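PDB 1TXD: Rho guanine nucleotide exchange factor 12 from Homo sapiens, which acts as a guanine nucleotide exchange factor for the GTPase RhoA, the chain here comprising its catalytic DH domain and the adjoining PH domain. Local coordinates for residues A[34-39]-A[84-89]; A[69-74]-A[118-123]; A[77-82]-A[168-173]; A[107-112]-A[175-180]. The protein carries 1 engineered substitution. All coordinates share one frame; numbering follows the deposited sequence.

Interaction 1: A[34-39]-A[84-89]; sequences YTERAH and EQMKAV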
# COMPACT_ATOMS: atom_id res chain seq x y z
N TYR A 34 -14.58 -21.53 -1.33
CA TYR A 34 -13.64 -22.19 -0.44
C TYR A 34 -12.49 -21.27 0.02
O TYR A 34 -12.13 -21.29 1.18
CB TYR A 34 -13.07 -23.45 -1.12
CG TYR A 34 -12.08 -24.23 -0.27
CD1 TYR A 34 -12.49 -25.36 0.45
CD2 TYR A 34 -10.70 -23.83 -0.16
CE1 TYR A 34 -11.58 -26.09 1.25
CE2 TYR A 34 -9.81 -24.53 0.65
CZ TYR A 34 -10.26 -25.67 1.35
OH TYR A 34 -9.41 -26.40 2.15
N THR A 35 -11.91 -20.51 -0.91
CA THR A 35 -10.78 -19.65 -0.59
C THR A 35 -11.28 -18.42 0.15
O THR A 35 -10.50 -17.79 0.82
CB THR A 35 -10.04 -19.20 -1.85
OG1 THR A 35 -10.97 -18.61 -2.77
CG2 THR A 35 -9.46 -20.39 -2.59
N GLU A 36 -12.57 -18.09 0.04
CA GLU A 36 -13.16 -17.08 0.92
C GLU A 36 -13.24 -17.59 2.35
O GLU A 36 -13.02 -16.81 3.29
CB GLU A 36 -14.58 -16.63 0.50
CG GLU A 36 -15.10 -15.46 1.34
CD GLU A 36 -14.42 -14.18 0.97
OE1 GLU A 36 -14.43 -13.25 1.79
OE2 GLU A 36 -13.84 -14.10 -0.13
N ARG A 37 -13.57 -18.87 2.53
CA ARG A 37 -13.62 -19.43 3.89
C ARG A 37 -12.19 -19.46 4.51
O ARG A 37 -11.98 -19.12 5.66
CB ARG A 37 -14.23 -20.82 3.88
CG ARG A 37 -14.83 -21.29 5.20
CD ARG A 37 -15.59 -22.64 5.09
NE ARG A 37 -16.38 -22.72 3.84
CZ ARG A 37 -16.16 -23.55 2.81
NH1 ARG A 37 -15.16 -24.44 2.82
NH2 ARG A 37 -16.96 -23.48 1.74
N ALA A 38 -11.22 -19.86 3.70
CA ALA A 38 -9.82 -19.87 4.09
C ALA A 38 -9.40 -18.46 4.53
O ALA A 38 -8.74 -18.28 5.56
CB ALA A 38 -8.95 -20.36 2.96
N HIS A 39 -9.80 -17.47 3.73
CA HIS A 39 -9.49 -16.07 4.01
C HIS A 39 -10.02 -15.57 5.35
O HIS A 39 -9.31 -14.93 6.12
CB HIS A 39 -10.03 -15.13 2.95
CG HIS A 39 -9.59 -13.73 3.14
ND1 HIS A 39 -8.26 -13.35 3.01
CD2 HIS A 39 -10.26 -12.63 3.58
CE1 HIS A 39 -8.16 -12.07 3.29
NE2 HIS A 39 -9.36 -11.60 3.60
N GLU A 84 -20.85 -15.69 4.59
CA GLU A 84 -22.17 -16.16 4.94
C GLU A 84 -23.11 -16.11 3.72
O GLU A 84 -23.95 -16.99 3.55
CB GLU A 84 -22.76 -15.34 6.09
CG GLU A 84 -22.17 -15.65 7.47
CD GLU A 84 -22.17 -17.15 7.79
OE1 GLU A 84 -23.18 -17.84 7.48
OE2 GLU A 84 -21.17 -17.65 8.37
N GLN A 85 -22.93 -15.11 2.85
CA GLN A 85 -23.78 -14.96 1.68
C GLN A 85 -23.42 -16.06 0.67
O GLN A 85 -24.26 -16.54 -0.07
CB GLN A 85 -23.59 -13.59 1.03
CG GLN A 85 -24.08 -12.42 1.87
CD GLN A 85 -23.62 -11.10 1.29
OE1 GLN A 85 -22.43 -10.88 1.08
NE2 GLN A 85 -24.57 -10.21 1.03
N MET A 86 -22.16 -16.46 0.66
CA MET A 86 -21.73 -17.54 -0.22
C MET A 86 -22.31 -18.85 0.29
O MET A 86 -22.88 -19.62 -0.50
CB MET A 86 -20.22 -17.61 -0.33
CG MET A 86 -19.61 -16.58 -1.25
SD MET A 86 -17.89 -16.44 -0.85
CE MET A 86 -17.20 -15.33 -2.11
N LYS A 87 -22.25 -19.07 1.60
CA LYS A 87 -22.89 -20.24 2.21
C LYS A 87 -24.38 -20.36 1.84
O LYS A 87 -24.86 -21.45 1.57
CB LYS A 87 -22.73 -20.27 3.74
CG LYS A 87 -21.60 -21.22 4.24
CD LYS A 87 -20.70 -20.61 5.36
CE LYS A 87 -19.41 -21.46 5.58
NZ LYS A 87 -18.47 -20.92 6.63
N ALA A 88 -25.08 -19.22 1.83
CA ALA A 88 -26.52 -19.16 1.61
C ALA A 88 -26.84 -19.45 0.16
O ALA A 88 -27.90 -20.00 -0.13
CB ALA A 88 -27.08 -17.79 2.00
N VAL A 89 -25.95 -19.08 -0.74
CA VAL A 89 -26.16 -19.37 -2.14
C VAL A 89 -26.25 -20.87 -2.34
O VAL A 89 -27.04 -21.32 -3.15
CB VAL A 89 -25.10 -18.75 -3.08
CG1 VAL A 89 -25.16 -19.37 -4.47
CG2 VAL A 89 -25.31 -17.30 -3.21
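Glu36 and Met86 meet through their sulfur and methylene groups: Met86 SD lies 3.6 Å from Glu36 CB and its CE methyl 3.9 Å from the same carbon, the two side chains crossing at about a right angle. Methionine suits the place because a long, extended thioether can reach over the aliphatic part of a buried glutamate without asking for a polar partner. Beside this pair, where the contact is partly exposed, Lys87 NZ comes to 3.7 Å of Arg37 CD. Arg37 NE and Lys87 NZ, like charges only 3.9 Å apart, probably repel each other somewhat; a hydrogen bond to Asn83 gives the ammonium a polar partner. A bend at chi3 (-40°) brings Arg37 NE over to the lysine, yet this nitrogen is buried here without a partner in the model. With an alanine here, the stem that Lys87 CE and NZ lie against is gone, and a gap is likely to open beside the lysine. The two segments belong to helices 20-57 and 72-90 of the helical DH domain. Trp108, Leu32 and Phe33 also pack on the methionine. Glu36, bent at chi2 (74°), turns its carboxylate to His79, Tyr177 and the salt-bridged Arg173.

Interaction 2: A[69-74]-A[118-123]; sequences FSNLED and KHAAAT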
# COMPACT_ATOMS: atom_id res chain seq x y z
N PHE A 69 -3.19 -2.28 13.70
CA PHE A 69 -4.36 -3.07 13.30
C PHE A 69 -5.49 -2.33 12.61
O PHE A 69 -6.39 -2.97 12.04
CB PHE A 69 -4.97 -3.71 14.58
CG PHE A 69 -4.05 -4.66 15.26
CD1 PHE A 69 -3.68 -5.88 14.63
CD2 PHE A 69 -3.54 -4.37 16.55
CE1 PHE A 69 -2.77 -6.77 15.26
CE2 PHE A 69 -2.63 -5.24 17.20
CZ PHE A 69 -2.27 -6.46 16.58
N SER A 70 -5.51 -1.01 12.74
CA SER A 70 -6.48 -0.13 12.07
C SER A 70 -7.85 -0.73 12.08
O SER A 70 -8.49 -1.00 13.18
CB SER A 70 -5.95 0.28 10.68
OG SER A 70 -5.83 -0.86 9.77
N ASN A 71 -8.35 -0.97 10.88
CA ASN A 71 -9.74 -1.42 10.68
C ASN A 71 -9.82 -2.91 10.43
O ASN A 71 -10.70 -3.33 9.75
CB ASN A 71 -10.42 -0.66 9.56
CG ASN A 71 -9.87 -1.02 8.22
OD1 ASN A 71 -8.75 -1.48 8.13
ND2 ASN A 71 -10.70 -0.95 7.18
N LEU A 72 -8.92 -3.69 11.04
CA LEU A 72 -9.04 -5.14 11.11
C LEU A 72 -10.48 -5.64 11.47
O LEU A 72 -11.01 -6.54 10.83
CB LEU A 72 -8.09 -5.78 12.18
CG LEU A 72 -8.19 -7.31 12.20
CD1 LEU A 72 -7.84 -7.93 10.81
CD2 LEU A 72 -7.20 -7.86 13.25
N GLU A 73 -11.09 -5.01 12.44
CA GLU A 73 -12.47 -5.39 12.88
C GLU A 73 -13.47 -5.33 11.66
O GLU A 73 -14.27 -6.23 11.46
CB GLU A 73 -12.91 -4.41 13.94
CG GLU A 73 -14.18 -4.70 14.74
CD GLU A 73 -14.50 -3.53 15.70
OE1 GLU A 73 -15.63 -2.99 15.70
OE2 GLU A 73 -13.61 -3.12 16.48
N ASP A 74 -13.34 -4.31 10.80
CA ASP A 74 -14.30 -4.18 9.69
C ASP A 74 -13.94 -5.08 8.54
O ASP A 74 -14.81 -5.56 7.85
CB ASP A 74 -14.45 -2.76 9.17
CG ASP A 74 -14.58 -1.73 10.23
OD1 ASP A 74 -15.27 -1.88 11.36
OD2 ASP A 74 -14.05 -0.65 9.97
N LYS A 118 -14.12 -1.74 -1.20
CA LYS A 118 -12.99 -0.93 -1.63
C LYS A 118 -12.57 0.04 -0.52
O LYS A 118 -11.41 0.13 -0.23
CB LYS A 118 -13.23 -0.25 -2.99
CG LYS A 118 -13.76 1.17 -3.02
CD LYS A 118 -14.33 1.49 -4.42
CE LYS A 118 -14.31 2.97 -4.81
NZ LYS A 118 -14.77 3.20 -6.22
N HIS A 119 -13.51 0.69 0.17
CA HIS A 119 -13.09 1.58 1.28
C HIS A 119 -12.50 0.89 2.47
O HIS A 119 -11.57 1.37 3.08
CB HIS A 119 -14.21 2.50 1.72
CG HIS A 119 -14.48 3.58 0.72
ND1 HIS A 119 -14.08 4.87 0.90
CD2 HIS A 119 -15.15 3.56 -0.44
CE1 HIS A 119 -14.48 5.61 -0.12
NE2 HIS A 119 -15.14 4.83 -0.94
N ALA A 120 -12.97 -0.30 2.77
CA ALA A 120 -12.47 -0.96 3.95
C ALA A 120 -11.09 -1.53 3.64
O ALA A 120 -10.14 -1.34 4.40
CB ALA A 120 -13.39 -2.03 4.42
N ALA A 121 -10.98 -2.21 2.51
CA ALA A 121 -9.68 -2.74 2.12
C ALA A 121 -8.65 -1.63 1.88
O ALA A 121 -7.42 -1.85 2.02
CB ALA A 121 -9.79 -3.60 0.86
N ALA A 122 -9.11 -0.47 1.44
CA ALA A 122 -8.16 0.64 1.10
C ALA A 122 -7.55 1.17 2.38
O ALA A 122 -6.36 1.52 2.42
CB ALA A 122 -8.88 1.82 0.35
N THR A 123 -8.38 1.22 3.42
CA THR A 123 -7.94 1.67 4.75
C THR A 123 -6.97 0.64 5.39
O THR A 123 -5.83 0.99 5.76
CB THR A 123 -9.16 1.92 5.63
OG1 THR A 123 -9.88 3.06 5.13
CG2 THR A 123 -8.78 2.28 7.03
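Asn71 reaches from the turn between helices 62-69 and 72-90 of the DH domain to the backbone of helix 112-126, donating from ND2 to Ala120 O at 2.9 Å. The acceptor lies almost in the plane of the asparagine amide and the N-H points at it nearly straight, at 160°; seen from the carbonyl, the donor is tilted 25° out of its plane. Asparagine fits the junction because its short amide can donate to a neighbouring helix from a position that directly precedes its own helix. It holds the N-cap position of helix 72-90, but its side chain is spent on this bridge and makes no capping bond. A type II' beta turn from Phe69 to Leu72, with Ser70 at positive phi, delivers it there. CG sits between the backbone N and the carbonyl carbon (chi1 70°), which sends the amide out toward helix 112-126.

Thr123 lies obliquely across the amide. Its CG2 methyl comes to 3.7 Å of Asn71 CG and its CB to 3.6 Å of Asn71 ND2. The small Ala120, whose CB is 4.0 Å from Asn71 ND2, probably leaves its carbonyl accessible to the amide. Phe124 also packs on Asn71 and Ser70. The threonine hydroxyl turns back into its own helix, Thr123 OG1 donating to His119 O at 3.1 Å, nearly in line with that carbonyl.

Interaction 3: A[77-82]-A[168-173]; sequences QLHIGL and PTQMQR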
# COMPACT_ATOMS: atom_id res chain seq x y z
N GLN A 77 -15.43 -8.41 9.72
CA GLN A 77 -16.91 -8.52 9.64
C GLN A 77 -17.35 -8.55 8.15
O GLN A 77 -18.22 -9.27 7.78
CB GLN A 77 -17.61 -7.37 10.38
CG GLN A 77 -18.12 -7.65 11.84
CD GLN A 77 -18.05 -9.15 12.27
OE1 GLN A 77 -18.87 -9.96 11.82
NE2 GLN A 77 -17.07 -9.49 13.11
N LEU A 78 -16.67 -7.81 7.29
CA LEU A 78 -16.98 -7.80 5.89
C LEU A 78 -16.85 -9.18 5.21
O LEU A 78 -17.80 -9.67 4.56
CB LEU A 78 -16.10 -6.77 5.19
CG LEU A 78 -16.34 -6.57 3.71
CD1 LEU A 78 -15.86 -5.26 3.27
CD2 LEU A 78 -15.71 -7.66 2.88
N HIS A 79 -15.72 -9.83 5.44
CA HIS A 79 -15.41 -11.14 4.88
C HIS A 79 -16.20 -12.27 5.55
O HIS A 79 -16.64 -13.21 4.84
CB HIS A 79 -13.91 -11.38 4.91
CG HIS A 79 -13.17 -10.60 3.87
ND1 HIS A 79 -13.15 -10.95 2.54
CD2 HIS A 79 -12.41 -9.49 3.97
CE1 HIS A 79 -12.43 -10.08 1.86
NE2 HIS A 79 -11.95 -9.19 2.71
N ILE A 80 -16.50 -12.17 6.84
CA ILE A 80 -17.50 -13.08 7.42
C ILE A 80 -18.90 -12.91 6.74
O ILE A 80 -19.54 -13.91 6.39
CB ILE A 80 -17.63 -12.88 8.91
CG1 ILE A 80 -16.42 -13.42 9.65
CG2 ILE A 80 -18.93 -13.57 9.49
CD1 ILE A 80 -16.30 -12.91 11.08
N GLY A 81 -19.39 -11.67 6.56
CA GLY A 81 -20.68 -11.47 5.91
C GLY A 81 -20.69 -12.00 4.48
O GLY A 81 -21.63 -12.59 4.05
N LEU A 82 -19.59 -11.80 3.76
CA LEU A 82 -19.48 -12.24 2.40
C LEU A 82 -19.49 -13.76 2.34
O LEU A 82 -20.18 -14.37 1.49
CB LEU A 82 -18.18 -11.68 1.80
CG LEU A 82 -17.84 -12.08 0.36
CD1 LEU A 82 -19.10 -12.03 -0.61
CD2 LEU A 82 -16.69 -11.19 -0.13
N PRO A 168 -0.31 -8.83 5.37
CA PRO A 168 -0.45 -8.68 3.92
C PRO A 168 -1.44 -9.67 3.21
O PRO A 168 -1.46 -9.70 1.93
CB PRO A 168 0.98 -8.89 3.38
CG PRO A 168 1.96 -8.66 4.53
CD PRO A 168 1.04 -9.19 5.83
N THR A 169 -2.18 -10.48 3.99
CA THR A 169 -3.12 -11.43 3.41
C THR A 169 -4.33 -10.70 2.85
O THR A 169 -4.85 -11.18 1.80
CB THR A 169 -3.57 -12.53 4.37
OG1 THR A 169 -4.04 -11.96 5.60
CG2 THR A 169 -2.37 -13.40 4.75
N GLN A 170 -4.75 -9.56 3.45
CA GLN A 170 -5.86 -8.79 2.88
C GLN A 170 -5.57 -8.29 1.44
O GLN A 170 -6.37 -8.52 0.52
CB GLN A 170 -6.19 -7.59 3.71
CG GLN A 170 -7.45 -6.91 3.26
CD GLN A 170 -8.74 -7.83 3.36
OE1 GLN A 170 -8.78 -8.85 4.09
NE2 GLN A 170 -9.78 -7.43 2.64
N MET A 171 -4.43 -7.64 1.23
CA MET A 171 -4.09 -7.16 -0.12
C MET A 171 -4.07 -8.34 -1.07
O MET A 171 -4.59 -8.23 -2.18
CB MET A 171 -2.76 -6.40 -0.11
CG MET A 171 -2.21 -5.89 -1.48
SD MET A 171 -3.05 -4.37 -2.05
CE MET A 171 -4.01 -5.02 -3.32
N GLN A 172 -3.51 -9.49 -0.67
CA GLN A 172 -3.32 -10.59 -1.61
C GLN A 172 -4.69 -11.09 -2.10
O GLN A 172 -4.89 -11.33 -3.28
CB GLN A 172 -2.50 -11.77 -1.02
CG GLN A 172 -2.18 -12.89 -2.10
CD GLN A 172 -1.24 -12.42 -3.24
OE1 GLN A 172 -0.73 -11.28 -3.21
NE2 GLN A 172 -0.98 -13.30 -4.24
N ARG A 173 -5.61 -11.23 -1.16
CA ARG A 173 -6.98 -11.63 -1.42
C ARG A 173 -7.65 -10.78 -2.49
O ARG A 173 -8.31 -11.29 -3.41
CB ARG A 173 -7.80 -11.63 -0.10
CG ARG A 173 -9.24 -12.16 -0.30
CD ARG A 173 -9.31 -13.52 -1.00
NE ARG A 173 -10.66 -14.08 -1.02
CZ ARG A 173 -11.02 -15.14 -1.75
NH1 ARG A 173 -10.10 -15.78 -2.39
NH2 ARG A 173 -12.27 -15.60 -1.80
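His79 is the residue of helix segment 77-82 that bonds to helix 169-186, meeting Gln170 with the edge of its ring. Just before it in the sequence, Leu78 places CD2 3.9 Å above the plane of the imidazole, over its centre, so an apolar branch covers one face while the ring's nitrogens go to polar partners. In His79 itself CG stands beside the backbone N and anti to the carbonyl carbon (chi1 -74°), a torsion that carries the ring across to the other helix. There His79 NE2 accepts from Gln170 NE2 at 2.8 Å. The bond is almost straight, 169° at the hydrogen; the donor sits at the ring's edge, somewhat tilted from its plane, while the acceptor lies in the plane of the amide. The ring and amide planes are 63° apart.

Accepting at NE2 leaves ND1 to serve as the donor, consistent with its bond to Glu36. This is a buried polar network inside the helical bundle of the DH domain, where helices 20-57, 72-90 and 169-186 come together. Gln170 suits its place because its amide both donates and accepts: OE1 takes a bond from NE2 of His39, whose ring also meets that of His79 edge-to-face. A leucine at Gln170 would probably leave His79 NE2 and His39 NE2 without their buried partners. Arg173, one turn on, brings CG to 4.4 Å of His79 CE1, and its guanidinium is held by a salt bridge to Glu36 and a hydrogen bond to Thr35.

Interaction 4: A[107-112]-A[175-180]; sequences TWFSGP and TKYPLL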
# COMPACT_ATOMS: atom_id res chain seq x y z
N THR A 107 -24.21 -8.14 -6.48
CA THR A 107 -24.49 -7.66 -5.12
C THR A 107 -23.23 -7.55 -4.23
O THR A 107 -23.12 -6.61 -3.41
CB THR A 107 -25.54 -8.61 -4.47
OG1 THR A 107 -26.76 -8.53 -5.23
CG2 THR A 107 -25.97 -8.11 -3.11
N TRP A 108 -22.30 -8.50 -4.37
CA TRP A 108 -21.11 -8.57 -3.55
C TRP A 108 -20.07 -7.53 -3.96
O TRP A 108 -19.41 -6.93 -3.10
CB TRP A 108 -20.49 -9.98 -3.60
CG TRP A 108 -21.40 -11.03 -3.14
CD1 TRP A 108 -22.48 -10.86 -2.33
CD2 TRP A 108 -21.34 -12.43 -3.44
NE1 TRP A 108 -23.11 -12.06 -2.13
CE2 TRP A 108 -22.43 -13.04 -2.78
CE3 TRP A 108 -20.48 -13.23 -4.19
CZ2 TRP A 108 -22.69 -14.42 -2.86
CZ3 TRP A 108 -20.74 -14.60 -4.27
CH2 TRP A 108 -21.84 -15.18 -3.61
N PHE A 109 -19.97 -7.28 -5.27
CA PHE A 109 -18.83 -6.58 -5.85
C PHE A 109 -19.15 -5.37 -6.71
O PHE A 109 -18.25 -4.84 -7.39
CB PHE A 109 -17.98 -7.58 -6.68
CG PHE A 109 -17.44 -8.72 -5.87
CD1 PHE A 109 -16.65 -8.47 -4.75
CD2 PHE A 109 -17.69 -10.05 -6.22
CE1 PHE A 109 -16.15 -9.51 -4.00
CE2 PHE A 109 -17.20 -11.08 -5.49
CZ PHE A 109 -16.41 -10.82 -4.37
N SER A 110 -20.40 -4.93 -6.71
CA SER A 110 -20.79 -3.65 -7.32
C SER A 110 -21.73 -2.88 -6.40
O SER A 110 -22.23 -3.40 -5.40
CB SER A 110 -21.47 -3.88 -8.69
OG SER A 110 -22.66 -4.60 -8.51
N GLY A 111 -22.04 -1.65 -6.76
CA GLY A 111 -22.92 -0.85 -5.93
C GLY A 111 -22.39 -0.74 -4.50
O GLY A 111 -21.18 -0.59 -4.31
N PRO A 112 -23.28 -0.81 -3.50
CA PRO A 112 -22.87 -0.70 -2.10
C PRO A 112 -21.87 -1.74 -1.66
O PRO A 112 -21.08 -1.44 -0.79
CB PRO A 112 -24.18 -0.83 -1.33
CG PRO A 112 -25.21 -0.31 -2.31
CD PRO A 112 -24.76 -0.91 -3.63
N THR A 175 -6.19 -9.21 -4.86
CA THR A 175 -5.62 -9.49 -6.20
C THR A 175 -6.26 -10.74 -6.82
O THR A 175 -6.26 -10.88 -8.02
CB THR A 175 -4.10 -9.73 -6.14
OG1 THR A 175 -3.85 -10.93 -5.40
CG2 THR A 175 -3.37 -8.65 -5.30
N LYS A 176 -6.87 -11.60 -5.98
CA LYS A 176 -7.43 -12.88 -6.41
C LYS A 176 -8.86 -12.79 -6.97
O LYS A 176 -9.23 -13.53 -7.86
CB LYS A 176 -7.39 -13.88 -5.22
CG LYS A 176 -5.99 -14.35 -4.75
CD LYS A 176 -5.26 -15.13 -5.83
CE LYS A 176 -3.77 -15.34 -5.54
NZ LYS A 176 -3.47 -16.16 -4.33
N TYR A 177 -9.67 -11.87 -6.48
CA TYR A 177 -11.06 -11.82 -6.93
C TYR A 177 -11.23 -11.73 -8.44
O TYR A 177 -12.04 -12.46 -9.01
CB TYR A 177 -11.82 -10.69 -6.25
CG TYR A 177 -12.12 -10.97 -4.81
CD1 TYR A 177 -12.81 -12.13 -4.43
CD2 TYR A 177 -11.77 -10.08 -3.83
CE1 TYR A 177 -13.13 -12.37 -3.10
CE2 TYR A 177 -12.08 -10.34 -2.49
CZ TYR A 177 -12.74 -11.45 -2.15
OH TYR A 177 -13.02 -11.70 -0.84
N PRO A 178 -10.45 -10.90 -9.13
CA PRO A 178 -10.65 -10.77 -10.57
C PRO A 178 -10.47 -12.08 -11.33
O PRO A 178 -11.22 -12.35 -12.27
CB PRO A 178 -9.57 -9.77 -10.99
CG PRO A 178 -9.24 -9.03 -9.81
CD PRO A 178 -9.41 -9.99 -8.63
N LEU A 179 -9.49 -12.88 -10.92
CA LEU A 179 -9.13 -14.10 -11.63
C LEU A 179 -10.18 -15.17 -11.34
O LEU A 179 -10.67 -15.86 -12.24
CB LEU A 179 -7.74 -14.55 -11.16
CG LEU A 179 -6.62 -13.49 -11.09
CD1 LEU A 179 -5.39 -13.94 -10.23
CD2 LEU A 179 -6.21 -13.10 -12.55
N LEU A 180 -10.57 -15.27 -10.09
CA LEU A 180 -11.65 -16.17 -9.69
C LEU A 180 -12.94 -15.94 -10.47
O LEU A 180 -13.57 -16.89 -10.91
CB LEU A 180 -11.92 -16.03 -8.21
CG LEU A 180 -10.79 -16.52 -7.30
CD1 LEU A 180 -10.91 -15.91 -5.90
CD2 LEU A 180 -10.75 -18.05 -7.21
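Phe109 sets its ring tip over one face of the Tyr177 ring: Phe109 CZ stands 3.7 Å above the tyrosine plane, displaced toward the rim, and lies 3.8 Å from both Tyr177 CD1 and Tyr177 CE1. The planes meet at 49° with the centroids 5.0 Å apart, an oblique pairing of the two rings. On the phenylalanine, one face is covered by Trp108 CB, its neighbour in the chain, 3.8 Å above the plane and over the ring centre. The pair joins the C-terminal end of helix 102-109 to helix 169-186 in the interior of the DH helical bundle.

Both rings leave their backbones in the same way, with CG anti to the carbonyl carbon and beside the N (chi1 -61° for Phe109), and the side chains cross at about a right angle. Two aromatic residues are apt here because flat, rigid groups can bridge backbones whose nearest CA atoms, those of these same two residues, remain 9.4 Å apart. Phenylalanine suits its side because what it presents to Tyr177 is the carbon at the end of its ring. Cys204 of helix 191-230 touches both rings, and Leu181 also touches Phe109.

Tyrosine differs from phenylalanine in having a polar end, and its place makes use of both parts. The ring face takes up Phe109, and His79 and Leu32 also pack on the side chain. Beyond the ring, the phenol oxygen extends to helix 20-57, where Tyr177 OH is hydrogen-bonded to Glu36 OE2.

How the interactions relate
All four contacts lie in the helical DH domain, the part that exchanges nucleotide on RhoA, and together they bind helices distant in sequence into one bundle. Helix 72-90 serves interactions 1, 2 and 3, and helix 169-186 serves interactions 3 and 4. Helices 102-109 and 112-126, which follow helix 72-90 in the chain, contribute to interactions 4 and 2. Interaction 1 closes before interaction 4 opens; every other pair crosses along the chain. Interaction 3 is central, its centre about 11 Å from those of interactions 1 and 4 and about 9 Å from that of interaction 2. Glu36 of interaction 1 bonds into interactions 3 and 4. Interactions 1 and 2, with centres about 19 Å apart, do not touch.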